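Local coordinates for protein decapping nuclease RAI1 (Scheffersomyces stipitis, PDB 5BTO) that hydrolyses the NAD cap from the 5' end of a subset of RNAs, releasing the whole NAD moiety, with the help of a divalent metal cation, at residues Y72-M84 against M210-K222. Sequence-based numbering, arbitrary orientation.
Sequences YAKFKKIPEEKNM and MVNNYEQYISVIK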
ATOM      1  N   TYR A  72     -28.383 -17.287 -33.723  1.00 45.23           N
ATOM      2  CA  TYR A  72     -28.301 -17.431 -32.274  1.00 45.08           C
ATOM      3  C   TYR A  72     -28.901 -18.744 -31.785  1.00 49.27           C
ATOM      4  O   TYR A  72     -28.411 -19.346 -30.828  1.00 48.25           O
ATOM      5  CB  TYR A  72     -28.983 -16.253 -31.576  1.00 44.84           C
ATOM      6  CG  TYR A  72     -29.152 -16.452 -30.088  1.00 45.24           C
ATOM      7  CD1 TYR A  72     -28.064 -16.373 -29.228  1.00 47.79           C
ATOM      8  CD2 TYR A  72     -30.399 -16.714 -29.542  1.00 47.19           C
ATOM      9  CE1 TYR A  72     -28.215 -16.554 -27.865  1.00 48.40           C
ATOM     10  CE2 TYR A  72     -30.560 -16.900 -28.179  1.00 48.66           C
ATOM     11  CZ  TYR A  72     -29.465 -16.818 -27.346  1.00 50.37           C
ATOM     12  OH  TYR A  72     -29.619 -17.001 -25.990  1.00 51.92           O
ATOM     13  N   ALA A  73     -29.957 -19.181 -32.461  1.00 52.58           N
ATOM     14  CA  ALA A  73     -30.701 -20.374 -32.074  1.00 55.53           C
ATOM     15  C   ALA A  73     -29.833 -21.628 -31.990  1.00 56.87           C
ATOM     16  O   ALA A  73     -30.151 -22.561 -31.251  1.00 57.87           O
ATOM     17  CB  ALA A  73     -31.861 -20.601 -33.039  1.00 55.79           C
ATOM     18  N   LYS A  74     -28.741 -21.649 -32.749  1.00 55.30           N
ATOM     19  CA  LYS A  74     -27.919 -22.848 -32.852  1.00 53.84           C
ATOM     20  C   LYS A  74     -26.598 -22.717 -32.102  1.00 51.48           C
ATOM     21  O   LYS A  74     -25.734 -23.585 -32.216  1.00 51.69           O
ATOM     22  CB  LYS A  74     -27.630 -23.171 -34.317  1.00 55.23           C
ATOM     23  CG  LYS A  74     -28.839 -23.134 -35.235  1.00 57.36           C
ATOM     24  CD  LYS A  74     -28.390 -23.233 -36.684  1.00 59.24           C
ATOM     25  CE  LYS A  74     -27.186 -22.326 -36.929  1.00 60.12           C
ATOM     26  NZ  LYS A  74     -26.587 -22.507 -38.282  1.00 61.24           N
ATOM     27  N   PHE A  75     -26.438 -21.638 -31.342  1.00 48.45           N
ATOM     28  CA  PHE A  75     -25.196 -21.417 -30.602  1.00 46.05           C
ATOM     29  C   PHE A  75     -24.836 -22.656 -29.795  1.00 46.44           C
ATOM     30  O   PHE A  75     -25.611 -23.103 -28.950  1.00 47.56           O
ATOM     31  CB  PHE A  75     -25.316 -20.200 -29.683  1.00 44.69           C
ATOM     32  CG  PHE A  75     -24.037 -19.841 -28.967  1.00 45.06           C
ATOM     33  CD1 PHE A  75     -22.808 -19.961 -29.601  1.00 42.81           C
ATOM     34  CD2 PHE A  75     -24.067 -19.356 -27.667  1.00 46.11           C
ATOM     35  CE1 PHE A  75     -21.639 -19.620 -28.949  1.00 42.47           C
ATOM     36  CE2 PHE A  75     -22.898 -19.011 -27.012  1.00 46.04           C
ATOM     37  CZ  PHE A  75     -21.684 -19.144 -27.654  1.00 44.55           C
ATOM     38  N   LYS A  76     -23.668 -23.221 -30.076  1.00 46.47           N
ATOM     39  CA  LYS A  76     -23.181 -24.373 -29.327  1.00 46.52           C
ATOM     40  C   LYS A  76     -22.302 -23.888 -28.183  1.00 47.49           C
ATOM     41  O   LYS A  76     -21.111 -23.630 -28.359  1.00 47.10           O
ATOM     42  CB  LYS A  76     -22.418 -25.331 -30.240  1.00 46.92           C
ATOM     43  CG  LYS A  76     -21.908 -26.581 -29.544  1.00 49.87           C
ATOM     44  CD  LYS A  76     -21.838 -27.754 -30.506  1.00 53.31           C
ATOM     45  CE  LYS A  76     -20.981 -27.435 -31.720  1.00 56.54           C
ATOM     46  NZ  LYS A  76     -21.034 -28.533 -32.728  1.00 58.54           N
ATOM     47  N   LYS A  77     -22.913 -23.755 -27.011  1.00 48.16           N
ATOM     48  CA  LYS A  77     -22.276 -23.126 -25.861  1.00 49.92           C
ATOM     49  C   LYS A  77     -21.816 -24.175 -24.860  1.00 50.91           C
ATOM     50  O   LYS A  77     -22.613 -24.963 -24.358  1.00 53.31           O
ATOM     51  CB  LYS A  77     -23.252 -22.144 -25.202  1.00 50.86           C
ATOM     52  CG  LYS A  77     -22.720 -21.415 -23.980  1.00 52.33           C
ATOM     53  CD  LYS A  77     -23.796 -20.511 -23.388  1.00 53.12           C
ATOM     54  CE  LYS A  77     -23.384 -19.945 -22.037  1.00 53.84           C
ATOM     55  NZ  LYS A  77     -22.197 -19.058 -22.139  1.00 55.33           N
ATOM     56  N   ILE A  78     -20.521 -24.184 -24.580  1.00 49.80           N
ATOM     57  CA  ILE A  78     -19.950 -25.130 -23.635  1.00 49.89           C
ATOM     58  C   ILE A  78     -20.407 -24.777 -22.220  1.00 49.57           C
ATOM     59  O   ILE A  78     -20.427 -23.603 -21.848  1.00 48.07           O
ATOM     60  CB  ILE A  78     -18.408 -25.124 -23.728  1.00 50.62           C
ATOM     61  CG1 ILE A  78     -17.803 -26.314 -22.981  1.00 49.41           C
ATOM     62  CG2 ILE A  78     -17.840 -23.797 -23.231  1.00 51.36           C
ATOM     63  CD1 ILE A  78     -16.306 -26.442 -23.175  1.00 49.22           C
ATOM     64  N   PRO A  79     -20.794 -25.793 -21.429  1.00 51.25           N
ATOM     65  CA  PRO A  79     -21.269 -25.562 -20.059  1.00 52.45           C
ATOM     66  C   PRO A  79     -20.210 -24.840 -19.232  1.00 54.05           C
ATOM     67  O   PRO A  79     -19.067 -25.290 -19.174  1.00 54.07           O
ATOM     68  CB  PRO A  79     -21.495 -26.979 -19.523  1.00 51.75           C
ATOM     69  CG  PRO A  79     -21.716 -27.813 -20.740  1.00 51.13           C
ATOM     70  CD  PRO A  79     -20.830 -27.220 -21.795  1.00 51.67           C
ATOM     71  N   GLU A  80     -20.589 -23.733 -18.602  1.00 55.70           N
ATOM     72  CA  GLU A  80     -19.624 -22.860 -17.937  1.00 57.16           C
ATOM     73  C   GLU A  80     -18.815 -23.569 -16.845  1.00 56.92           C
ATOM     74  O   GLU A  80     -17.728 -23.121 -16.480  1.00 56.89           O
ATOM     75  CB  GLU A  80     -20.317 -21.609 -17.385  1.00 58.94           C
ATOM     76  CG  GLU A  80     -19.372 -20.457 -17.060  1.00 60.65           C
ATOM     77  CD  GLU A  80     -18.616 -19.935 -18.277  1.00 62.89           C
ATOM     78  OE1 GLU A  80     -18.848 -20.438 -19.399  1.00 62.51           O
ATOM     79  OE2 GLU A  80     -17.783 -19.015 -18.111  1.00 64.39           O
ATOM     80  N   GLU A  81     -19.342 -24.679 -16.336  1.00 57.34           N
ATOM     81  CA  GLU A  81     -18.623 -25.476 -15.348  1.00 57.87           C
ATOM     82  C   GLU A  81     -17.661 -26.453 -16.019  1.00 56.68           C
ATOM     83  O   GLU A  81     -16.963 -27.220 -15.354  1.00 56.45           O
ATOM     84  CB  GLU A  81     -19.600 -26.215 -14.433  1.00 60.26           C
ATOM     85  CG  GLU A  81     -20.738 -26.906 -15.157  1.00 62.76           C
ATOM     86  CD  GLU A  81     -21.974 -27.021 -14.290  1.00 65.48           C
ATOM     87  OE1 GLU A  81     -21.999 -26.391 -13.210  1.00 66.02           O
ATOM     88  OE2 GLU A  81     -22.917 -27.738 -14.686  1.00 66.94           O
ATOM     89  N   LYS A  82     -17.636 -26.416 -17.347  1.00 55.15           N
ATOM     90  CA  LYS A  82     -16.672 -27.180 -18.122  1.00 54.36           C
ATOM     91  C   LYS A  82     -15.724 -26.209 -18.817  1.00 51.77           C
ATOM     92  O   LYS A  82     -14.992 -26.580 -19.735  1.00 52.36           O
ATOM     93  CB  LYS A  82     -17.391 -28.054 -19.152  1.00 55.73           C
ATOM     94  CG  LYS A  82     -18.604 -28.785 -18.595  1.00 57.83           C
ATOM     95  CD  LYS A  82     -19.093 -29.879 -19.532  1.00 59.06           C
ATOM     96  CE  LYS A  82     -20.252 -30.653 -18.909  1.00 59.87           C
ATOM     97  NZ  LYS A  82     -20.470 -31.976 -19.561  1.00 60.63           N
ATOM     98  N   ASN A  83     -15.737 -24.959 -18.364  1.00 48.68           N
ATOM     99  CA  ASN A  83     -15.000 -23.902 -19.045  1.00 45.38           C
ATOM    100  C   ASN A  83     -14.174 -23.033 -18.095  1.00 43.57           C
ATOM    101  O   ASN A  83     -13.762 -21.927 -18.450  1.00 42.50           O
ATOM    102  CB  ASN A  83     -15.966 -23.039 -19.860  1.00 45.61           C
ATOM    103  CG  ASN A  83     -15.263 -22.216 -20.920  1.00 45.95           C
ATOM    104  OD1 ASN A  83     -14.221 -22.611 -21.442  1.00 45.59           O
ATOM    105  ND2 ASN A  83     -15.830 -21.059 -21.240  1.00 47.60           N
ATOM    106  N   MET A  84     -13.938 -23.537 -16.887  1.00 46.08           N
ATOM    107  CA  MET A  84     -13.074 -22.845 -15.938  1.00 46.76           C
ATOM    108  C   MET A  84     -11.608 -23.050 -16.312  1.00 43.70           C
ATOM    109  O   MET A  84     -11.229 -24.118 -16.799  1.00 45.13           O
ATOM    110  CB  MET A  84     -13.344 -23.321 -14.505  1.00 53.72           C
ATOM    111  CG  MET A  84     -14.656 -22.804 -13.932  1.00 54.55           C
ATOM    112  SD  MET A  84     -15.051 -23.438 -12.292  1.00 83.29           S
ATOM    113  CE  MET A  84     -15.194 -25.196 -12.629  1.00 62.72           C
ATOM    114  N   MET A 210     -22.363 -22.188 -38.379  1.00 47.23           N
ATOM    115  CA  MET A 210     -22.702 -22.369 -36.972  1.00 46.46           C
ATOM    116  C   MET A 210     -21.630 -21.767 -36.071  1.00 44.99           C
ATOM    117  O   MET A 210     -20.444 -21.800 -36.398  1.00 47.36           O
ATOM    118  CB  MET A 210     -22.888 -23.852 -36.650  1.00 48.13           C
ATOM    119  CG  MET A 210     -23.321 -24.134 -35.219  1.00 52.03           C
ATOM    120  SD  MET A 210     -23.691 -25.881 -34.946  1.00 55.66           S
ATOM    121  CE  MET A 210     -24.154 -25.876 -33.219  1.00 56.52           C
ATOM    122  N   VAL A 211     -22.055 -21.219 -34.936  1.00 41.42           N
ATOM    123  CA  VAL A 211     -21.144 -20.572 -33.993  1.00 38.36           C
ATOM    124  C   VAL A 211     -21.026 -21.382 -32.708  1.00 38.68           C
ATOM    125  O   VAL A 211     -22.021 -21.919 -32.209  1.00 39.05           O
ATOM    126  CB  VAL A 211     -21.622 -19.150 -33.644  1.00 36.42           C
ATOM    127  CG1 VAL A 211     -20.733 -18.531 -32.572  1.00 36.38           C
ATOM    128  CG2 VAL A 211     -21.648 -18.284 -34.886  1.00 37.43           C
ATOM    129  N   ASN A 212     -19.809 -21.462 -32.174  1.00 37.41           N
ATOM    130  CA  ASN A 212     -19.548 -22.222 -30.958  1.00 36.67           C
ATOM    131  C   ASN A 212     -18.465 -21.570 -30.103  1.00 34.89           C
ATOM    132  O   ASN A 212     -17.678 -20.749 -30.589  1.00 33.55           O
ATOM    133  CB  ASN A 212     -19.135 -23.659 -31.295  1.00 36.58           C
ATOM    134  CG  ASN A 212     -17.673 -23.769 -31.706  1.00 36.77           C
ATOM    135  OD1 ASN A 212     -16.784 -23.860 -30.859  1.00 36.53           O
ATOM    136  ND2 ASN A 212     -17.421 -23.769 -33.008  1.00 36.93           N
ATOM    137  N   ASN A 213     -18.421 -21.932 -28.826  1.00 35.03           N
ATOM    138  CA  ASN A 213     -17.346 -21.448 -27.964  1.00 35.87           C
ATOM    139  C   ASN A 213     -16.503 -22.585 -27.390  1.00 34.95           C
ATOM    140  O   ASN A 213     -15.775 -22.401 -26.413  1.00 35.77           O
ATOM    141  CB  ASN A 213     -17.878 -20.525 -26.858  1.00 37.56           C
ATOM    142  CG  ASN A 213     -18.694 -21.262 -25.816  1.00 41.39           C
ATOM    143  OD1 ASN A 213     -18.955 -22.458 -25.938  1.00 43.11           O
ATOM    144  ND2 ASN A 213     -19.088 -20.548 -24.768  1.00 43.63           N
ATOM    145  N   TYR A 214     -16.606 -23.758 -28.009  1.00 34.72           N
ATOM    146  CA  TYR A 214     -15.744 -24.884 -27.670  1.00 33.36           C
ATOM    147  C   TYR A 214     -14.328 -24.650 -28.174  1.00 30.85           C
ATOM    148  O   TYR A 214     -13.353 -24.890 -27.461  1.00 30.56           O
ATOM    149  CB  TYR A 214     -16.278 -26.178 -28.281  1.00 36.51           C
ATOM    150  CG  TYR A 214     -17.368 -26.828 -27.472  1.00 40.55           C
ATOM    151  CD1 TYR A 214     -18.669 -26.343 -27.509  1.00 42.74           C
ATOM    152  CD2 TYR A 214     -17.100 -27.928 -26.667  1.00 42.37           C
ATOM    153  CE1 TYR A 214     -19.674 -26.936 -26.769  1.00 44.36           C
ATOM    154  CE2 TYR A 214     -18.101 -28.530 -25.920  1.00 44.65           C
ATOM    155  CZ  TYR A 214     -19.383 -28.029 -25.977  1.00 45.98           C
ATOM    156  OH  TYR A 214     -20.380 -28.622 -25.239  1.00 48.45           O
ATOM    157  N   GLU A 215     -14.224 -24.178 -29.411  1.00 27.63           N
ATOM    158  CA  GLU A 215     -12.927 -24.035 -30.058  1.00 27.57           C
ATOM    159  C   GLU A 215     -12.121 -22.893 -29.463  1.00 24.78           C
ATOM    160  O   GLU A 215     -12.590 -21.753 -29.406  1.00 24.16           O
ATOM    161  CB  GLU A 215     -13.094 -23.841 -31.569  1.00 27.61           C
ATOM    162  CG  GLU A 215     -13.614 -25.068 -32.294  1.00 30.82           C
ATOM    163  CD  GLU A 215     -13.886 -24.798 -33.759  1.00 34.98           C
ATOM    164  OE1 GLU A 215     -14.649 -23.858 -34.060  1.00 34.93           O
ATOM    165  OE2 GLU A 215     -13.332 -25.524 -34.608  1.00 38.64           O
ATOM    166  N   GLN A 216     -10.909 -23.214 -29.017  1.00 23.70           N
ATOM    167  CA  GLN A 216      -9.990 -22.234 -28.451  1.00 23.81           C
ATOM    168  C   GLN A 216      -8.576 -22.492 -28.935  1.00 22.53           C
ATOM    169  O   GLN A 216      -8.126 -23.638 -28.964  1.00 23.28           O
ATOM    170  CB  GLN A 216      -9.985 -22.306 -26.924  1.00 26.56           C
ATOM    171  CG  GLN A 216     -11.266 -21.887 -26.251  1.00 29.05           C
ATOM    172  CD  GLN A 216     -11.128 -21.902 -24.744  1.00 35.36           C
ATOM    173  OE1 GLN A 216     -10.285 -22.614 -24.195  1.00 38.75           O
ATOM    174  NE2 GLN A 216     -11.949 -21.111 -24.067  1.00 37.14           N
ATOM    175  N   TYR A 217      -7.873 -21.421 -29.291  1.00 20.33           N
ATOM    176  CA  TYR A 217      -6.457 -21.497 -29.636  1.00 17.53           C
ATOM    177  C   TYR A 217      -5.682 -20.774 -28.540  1.00 17.83           C
ATOM    178  O   TYR A 217      -5.946 -19.598 -28.255  1.00 16.78           O
ATOM    179  CB  TYR A 217      -6.205 -20.848 -31.000  1.00 16.01           C
ATOM    180  CG  TYR A 217      -4.741 -20.757 -31.391  1.00 18.49           C
ATOM    181  CD1 TYR A 217      -4.030 -21.890 -31.763  1.00 21.19           C
ATOM    182  CD2 TYR A 217      -4.078 -19.542 -31.401  1.00 22.53           C
ATOM    183  CE1 TYR A 217      -2.698 -21.814 -32.121  1.00 20.18           C
ATOM    184  CE2 TYR A 217      -2.740 -19.453 -31.764  1.00 21.17           C
ATOM    185  CZ  TYR A 217      -2.057 -20.594 -32.122  1.00 20.76           C
ATOM    186  OH  TYR A 217      -0.736 -20.511 -32.490  1.00 20.48           O
ATOM    187  N   ILE A 218      -4.758 -21.478 -27.894  1.00 16.27           N
ATOM    188  CA  ILE A 218      -4.094 -20.925 -26.712  1.00 15.08           C
ATOM    189  C   ILE A 218      -2.605 -20.777 -26.963  1.00 16.37           C
ATOM    190  O   ILE A 218      -1.912 -21.765 -27.233  1.00 18.64           O
ATOM    191  CB  ILE A 218      -4.279 -21.830 -25.470  1.00 17.34           C
ATOM    192  CG1 ILE A 218      -5.752 -22.179 -25.258  1.00 23.83           C
ATOM    193  CG2 ILE A 218      -3.682 -21.168 -24.208  1.00 17.60           C
ATOM    194  CD1 ILE A 218      -6.615 -20.991 -24.925  1.00 25.29           C
ATOM    195  N   SER A 219      -2.124 -19.540 -26.889  1.00 14.39           N
ATOM    196  CA  SER A 219      -0.704 -19.256 -27.004  1.00 14.75           C
ATOM    197  C   SER A 219      -0.085 -19.227 -25.604  1.00 15.37           C
ATOM    198  O   SER A 219      -0.655 -18.665 -24.669  1.00 16.47           O
ATOM    199  CB  SER A 219      -0.489 -17.912 -27.709  1.00 16.70           C
ATOM    200  OG  SER A 219       0.875 -17.514 -27.678  1.00 16.69           O
ATOM    201  N   VAL A 220       1.079 -19.839 -25.459  1.00 14.02           N
ATOM    202  CA  VAL A 220       1.793 -19.784 -24.187  1.00 13.60           C
ATOM    203  C   VAL A 220       3.128 -19.087 -24.390  1.00 15.03           C
ATOM    204  O   VAL A 220       3.945 -19.502 -25.226  1.00 16.18           O
ATOM    205  CB  VAL A 220       2.011 -21.181 -23.575  1.00 14.36           C
ATOM    206  CG1 VAL A 220       2.537 -21.043 -22.140  1.00 15.17           C
ATOM    207  CG2 VAL A 220       0.712 -21.966 -23.595  1.00 16.57           C
ATOM    208  N   ILE A 221       3.341 -18.029 -23.617  1.00 15.04           N
ATOM    209  CA  ILE A 221       4.450 -17.120 -23.845  1.00 14.36           C
ATOM    210  C   ILE A 221       5.347 -17.027 -22.632  1.00 14.21           C
ATOM    211  O   ILE A 221       4.917 -17.301 -21.507  1.00 16.28           O
ATOM    212  CB  ILE A 221       3.945 -15.687 -24.179  1.00 13.44           C
ATOM    213  CG1 ILE A 221       3.214 -15.071 -22.977  1.00 16.25           C
ATOM    214  CG2 ILE A 221       3.010 -15.717 -25.391  1.00 16.20           C
ATOM    215  CD1 ILE A 221       3.015 -13.574 -23.105  1.00 17.93           C
ATOM    216  N   LYS A 222       6.603 -16.667 -22.876  1.00 14.52           N
ATOM    217  CA  LYS A 222       7.507 -16.274 -21.802  1.00 16.54           C
ATOM    218  C   LYS A 222       7.558 -14.760 -21.796  1.00 16.66           C
ATOM    219  O   LYS A 222       7.660 -14.122 -22.848  1.00 18.73           O
ATOM    220  CB  LYS A 222       8.906 -16.849 -22.010  1.00 22.05           C
ATOM    221  CG  LYS A 222       9.072 -18.272 -21.530  1.00 29.37           C
ATOM    222  CD  LYS A 222      10.503 -18.754 -21.750  1.00 34.07           C
ATOM    223  CE  LYS A 222      11.524 -17.707 -21.316  1.00 36.69           C
ATOM    224  NZ  LYS A 222      11.672 -17.579 -19.837  1.00 38.52           N
TER
HETATM  225  O   HOH W   1     -23.070 -28.033 -25.424  1.00 53.59           O
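Lys76 and Asn212 form a single beta bridge where the loop parts of 72-84 and 210-222 run side by side. Lys76 uses both its backbone polar groups. Its N donates to Val211 O at 3.0 Å, almost straight. Its O accepts from Asn213 N at 3.2 Å. The next donor along, Ile78 N, is taken by a side chain. Asn213 OD1 receives it at 2.7 Å, in the amide plane and on a lone pair, with an N-H...O angle of 175°. Asn213 chi1 of 70° sets CG between its own N and carbonyl carbon, which turns the amide back toward Ile78. The Tyr214 ring lies over Ile78, whose CB sits 3.8 Å from the ring centroid in a CH-pi contact. Tyr214 OH is hydrogen-bonded to a water at 2.8 Å, and this water donates to Lys77 O. Replacing Tyr214 by alanine would probably leave Ile78 without its aromatic cover and Lys77 O without the water-mediated link. Asn212 OD1 accepts from Glu215 N at 3.0 Å, an Asx motif, and its ND2 donates to Glu215 OE1 from above the carboxylate plane. This turn leads into strand 216-225 of the PD-(D/E)XK-type nuclease core, where the Gln216 side chain lies about 4 Å from that of substrate-binding Glu235. The Phe75 ring edge faces Val211 O, and CE1 packs on Val211 CG1. Phe75 also meets Phe180 edge-to-face on helix 169-188, where Glu179 pairs with Lys77 NZ. Segment 210-222 continues beside strand 27-34 in the large mixed sheet, and Arg34 of that strand binds Tyr214 O and Asn83 OD1.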